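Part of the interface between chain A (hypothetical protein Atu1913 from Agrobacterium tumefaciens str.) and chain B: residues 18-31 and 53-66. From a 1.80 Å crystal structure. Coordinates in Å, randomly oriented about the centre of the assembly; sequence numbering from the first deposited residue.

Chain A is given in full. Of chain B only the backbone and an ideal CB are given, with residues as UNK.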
# COMPACT_ATOMS: atom_id res chain seq x y z
N ALA A 18 18.99 17.56 6.65
CA ALA A 18 18.06 18.25 5.77
C ALA A 18 18.84 18.98 4.65
O ALA A 18 19.89 19.59 4.90
CB ALA A 18 17.19 19.23 6.59
N GLY A 19 18.34 18.89 3.42
CA GLY A 19 19.00 19.53 2.28
C GLY A 19 19.99 18.67 1.50
O GLY A 19 20.34 19.00 0.36
N THR A 20 20.44 17.57 2.08
CA THR A 20 21.21 16.60 1.30
C THR A 20 20.41 16.25 0.05
O THR A 20 19.20 16.05 0.14
CB THR A 20 21.48 15.34 2.10
OG1 THR A 20 22.19 15.69 3.29
CG2 THR A 20 22.30 14.32 1.28
N THR A 21 21.09 16.20 -1.10
CA THR A 21 20.43 15.99 -2.39
C THR A 21 20.83 14.64 -2.94
O THR A 21 22.01 14.33 -3.07
CB THR A 21 20.71 17.16 -3.37
OG1 THR A 21 20.18 18.38 -2.80
CG2 THR A 21 20.01 16.93 -4.71
N LEU A 22 19.83 13.82 -3.24
CA LEU A 22 20.11 12.52 -3.80
C LEU A 22 19.98 12.63 -5.32
O LEU A 22 18.93 13.06 -5.84
CB LEU A 22 19.11 11.51 -3.27
CG LEU A 22 18.92 11.47 -1.76
CD1 LEU A 22 17.89 10.38 -1.41
CD2 LEU A 22 20.25 11.22 -1.10
N GLU A 23 21.05 12.26 -6.02
CA GLU A 23 21.02 12.19 -7.46
C GLU A 23 20.81 10.73 -7.91
O GLU A 23 21.68 9.86 -7.73
CB GLU A 23 22.31 12.79 -8.04
CG GLU A 23 22.32 12.76 -9.59
CD GLU A 23 23.37 13.67 -10.18
OE1 GLU A 23 24.54 13.28 -10.20
OE2 GLU A 23 23.03 14.78 -10.62
N ILE A 24 19.65 10.45 -8.50
CA ILE A 24 19.26 9.06 -8.69
C ILE A 24 19.17 8.72 -10.17
O ILE A 24 18.48 9.46 -10.90
CB ILE A 24 17.87 8.81 -8.01
CG1 ILE A 24 17.93 9.20 -6.52
CG2 ILE A 24 17.38 7.38 -8.25
CD1 ILE A 24 16.59 9.58 -5.98
N SER A 25 19.90 7.68 -10.62
CA SER A 25 19.90 7.29 -12.02
C SER A 25 19.08 6.01 -12.17
O SER A 25 19.14 5.15 -11.29
CB SER A 25 21.33 6.99 -12.53
OG SER A 25 22.19 8.16 -12.50
N LEU A 26 18.37 5.86 -13.29
CA LEU A 26 17.55 4.66 -13.53
C LEU A 26 17.62 4.29 -14.96
O LEU A 26 17.72 5.17 -15.80
CB LEU A 26 16.07 4.94 -13.29
CG LEU A 26 15.65 5.40 -11.95
CD1 LEU A 26 14.24 5.93 -12.10
CD2 LEU A 26 15.66 4.22 -11.06
N SER A 27 17.50 2.99 -15.24
CA SER A 27 17.60 2.52 -16.62
C SER A 27 16.27 2.58 -17.40
O SER A 27 16.27 2.67 -18.63
CB SER A 27 18.16 1.10 -16.64
OG SER A 27 17.23 0.23 -16.04
N SER A 28 15.16 2.52 -16.68
CA SER A 28 13.82 2.51 -17.30
C SER A 28 12.77 3.13 -16.35
O SER A 28 13.06 3.35 -15.16
CB SER A 28 13.41 1.08 -17.69
OG SER A 28 13.58 0.22 -16.58
N VAL A 29 11.57 3.40 -16.87
CA VAL A 29 10.46 3.91 -16.00
C VAL A 29 10.24 3.01 -14.77
O VAL A 29 10.02 1.80 -14.91
CB VAL A 29 9.16 4.06 -16.84
CG1 VAL A 29 7.97 4.58 -15.98
CG2 VAL A 29 9.42 5.00 -17.97
N ASN A 30 10.37 3.60 -13.58
CA ASN A 30 10.13 2.92 -12.31
C ASN A 30 9.74 3.96 -11.27
O ASN A 30 9.77 5.17 -11.54
CB ASN A 30 11.37 2.17 -11.81
CG ASN A 30 11.31 0.67 -12.05
OD1 ASN A 30 10.60 0.17 -12.94
ND2 ASN A 30 12.08 -0.05 -11.26
N ASN A 31 9.36 3.49 -10.09
CA ASN A 31 9.00 4.40 -9.00
C ASN A 31 10.22 4.68 -8.15
O ASN A 31 11.06 3.80 -7.95
CB ASN A 31 7.94 3.76 -8.09
CG ASN A 31 6.73 3.29 -8.88
OD1 ASN A 31 6.23 4.01 -9.73
ND2 ASN A 31 6.29 2.08 -8.62
N UNK B 53 8.36 11.28 -3.72
CA UNK B 53 8.76 10.72 -5.03
C UNK B 53 7.57 10.38 -5.88
O UNK B 53 6.53 11.05 -5.84
CB UNK B 53 9.62 9.47 -4.85
N UNK B 54 7.69 9.31 -6.65
CA UNK B 54 6.62 8.87 -7.53
C UNK B 54 7.23 8.22 -8.76
O UNK B 54 8.32 7.68 -8.67
CB UNK B 54 5.71 10.04 -7.92
N UNK B 55 6.52 8.27 -9.89
CA UNK B 55 6.98 7.59 -11.10
C UNK B 55 8.04 8.43 -11.79
O UNK B 55 7.82 9.62 -12.09
CB UNK B 55 5.81 7.31 -12.05
N UNK B 56 9.20 7.83 -12.05
CA UNK B 56 10.28 8.58 -12.65
C UNK B 56 10.29 8.25 -14.12
O UNK B 56 10.23 7.07 -14.47
CB UNK B 56 11.63 8.27 -11.99
N UNK B 57 10.28 9.30 -14.96
CA UNK B 57 10.30 9.15 -16.41
C UNK B 57 11.55 9.79 -17.08
O UNK B 57 11.65 9.82 -18.30
CB UNK B 57 9.03 9.77 -16.99
N UNK B 58 12.45 10.31 -16.27
CA UNK B 58 13.67 10.96 -16.76
C UNK B 58 14.78 10.54 -15.83
O UNK B 58 14.51 10.11 -14.68
CB UNK B 58 13.54 12.48 -16.82
N UNK B 59 16.02 10.65 -16.30
CA UNK B 59 17.15 10.28 -15.43
C UNK B 59 18.40 11.07 -15.78
O UNK B 59 18.70 11.27 -16.96
CB UNK B 59 17.44 8.78 -15.54
N UNK B 60 19.16 11.50 -14.76
CA UNK B 60 18.87 11.23 -13.36
C UNK B 60 17.88 12.25 -12.84
O UNK B 60 17.64 13.27 -13.48
CB UNK B 60 20.15 11.24 -12.52
N UNK B 61 17.34 11.98 -11.65
CA UNK B 61 16.49 12.96 -11.00
C UNK B 61 17.17 13.30 -9.67
O UNK B 61 18.10 12.58 -9.21
CB UNK B 61 15.07 12.44 -10.80
N UNK B 62 16.72 14.42 -9.11
CA UNK B 62 17.23 14.89 -7.83
C UNK B 62 16.06 15.03 -6.88
O UNK B 62 14.97 15.48 -7.26
CB UNK B 62 17.98 16.21 -7.98
N UNK B 63 16.30 14.61 -5.64
CA UNK B 63 15.31 14.71 -4.58
C UNK B 63 16.10 15.23 -3.38
O UNK B 63 17.16 14.71 -3.07
CB UNK B 63 14.61 13.38 -4.30
N UNK B 64 15.60 16.27 -2.72
CA UNK B 64 16.31 16.84 -1.58
C UNK B 64 15.65 16.32 -0.32
O UNK B 64 14.42 16.22 -0.24
CB UNK B 64 16.31 18.37 -1.62
N UNK B 65 16.46 15.94 0.65
CA UNK B 65 15.95 15.39 1.89
C UNK B 65 15.34 16.59 2.64
O UNK B 65 15.98 17.62 2.75
CB UNK B 65 17.04 14.68 2.70
N UNK B 66 14.08 16.48 3.10
CA UNK B 66 13.39 17.64 3.74
C UNK B 66 13.70 17.95 5.23
O UNK B 66 13.47 19.09 5.67
CB UNK B 66 11.88 17.41 3.63

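Chain B runs antiparallel to chain A in two short ladders, 61–64 beside strand 21–26 and 55–56 beside Asn A30 and Asn A31.

Position 53 has a positive phi of 131°, which favours glycine, and meets nothing of chain A; it is Gly B53. At position 54 (148/-153) a CB would be jammed against the preceding carbonyl, which calls for glycine: Gly B54, whose O receives a CA-H...O contact from Asn A31 CA (3.4 Å).

The CB of position 55 lies on the face of Asn A31, with a methyl of Val A29 nearby. A small polar or a branched apolar residue would suit. Val B55 places CG1 3.7 Å from Val A29 CG1.

At position 56 the backbone N bonds to Asn A30 O, and the ideal CB is already 3.5 Å from Leu A26 CD1, which favours a small residue. Ala B56 packs its CB on that methyl.

Positions 57 and 58 point away, leaving room for long polar chains; they are Lys B57 and Lys B58.

Position 59 points toward chain A, where the amide of Leu A26 lacks a chain B carbonyl partner. A short acceptor such as serine, threonine or aspartate could serve. Ser B59 accepts from Leu A26 N at OG (3.0 Å).

At position 60 the cis peptide before it strongly suggests proline. Pro B60 lays its CB 4.0 Å from Glu A23 CG.

Position 61 pairs with Ile A24 through two backbone hydrogen bonds and shares its apolar face, so an aliphatic residue fits. Ile B61 brings CG1 4.1 Å from Ile A24 CB.

Position 62 lies on the opposite face with Glu A23 and Thr A21. The carboxylate invites a lysine or arginine. Arg B62 forms a salt bridge, with NE and NH1 each 3.2 Å from Glu A23 OE2, which lies near the guanidinium plane.

Position 63 returns to the face of Leu A22 and Ile A24, again suiting an aliphatic chain; Ile B63 meets Ile A24 CD1 with its CD1 at 3.8 Å.

Position 64 stands beside Thr A21 and tolerates small or polar residues. Ala B64 leaves its CB 4.1 Å from Thr A21 OG1.

Position 65 points toward chain A, between hydrogen bonds from its N to Thr A20 O and from Gly A19 N to its O (both 2.8 Å). A compact apolar residue fits; Val B65 sets CG2 4.4 Å from Leu A22 CG.

Position 66 points away; it is Pro B66.

Chain B (53-66) GGVAKKSPIRIAVP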
# COMPACT_ATOMS: atom_id res chain seq x y z
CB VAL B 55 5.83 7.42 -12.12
CG1 VAL B 55 6.34 6.61 -13.31
CG2 VAL B 55 4.64 6.76 -11.49
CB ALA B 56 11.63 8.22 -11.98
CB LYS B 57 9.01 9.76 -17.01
CG LYS B 57 7.73 9.23 -16.39
CD LYS B 57 6.47 9.76 -17.04
CE LYS B 57 5.25 9.29 -16.22
NZ LYS B 57 3.98 9.61 -16.95
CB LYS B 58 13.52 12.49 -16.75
CG LYS B 58 12.45 12.96 -17.71
CD LYS B 58 12.63 14.40 -18.10
CE LYS B 58 11.86 14.74 -19.38
NZ LYS B 58 12.31 13.98 -20.58
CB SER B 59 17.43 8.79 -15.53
OG SER B 59 18.62 8.39 -14.87
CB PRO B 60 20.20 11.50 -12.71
CG PRO B 60 20.79 12.53 -13.58
CD PRO B 60 20.40 12.28 -14.90
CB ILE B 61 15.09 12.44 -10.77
CG1 ILE B 61 15.10 11.11 -10.01
CG2 ILE B 61 14.30 12.28 -12.12
CD1 ILE B 61 13.99 11.04 -8.99
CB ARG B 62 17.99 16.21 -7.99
CG ARG B 62 19.35 16.05 -8.67
CD ARG B 62 20.01 17.38 -8.97
NE ARG B 62 21.41 17.19 -9.36
CZ ARG B 62 22.30 18.16 -9.53
NH1 ARG B 62 23.54 17.86 -9.87
NH2 ARG B 62 21.97 19.43 -9.36
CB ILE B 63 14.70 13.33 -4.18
CG1 ILE B 63 14.02 12.62 -5.35
CG2 ILE B 63 13.67 13.49 -3.00
CD1 ILE B 63 13.31 11.29 -4.95
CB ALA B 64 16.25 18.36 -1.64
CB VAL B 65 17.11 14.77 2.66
CG1 VAL B 65 16.73 14.51 4.08
CG2 VAL B 65 17.64 13.48 1.93
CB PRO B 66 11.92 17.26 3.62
CG PRO B 66 11.95 15.73 3.76
CD PRO B 66 13.17 15.32 2.96
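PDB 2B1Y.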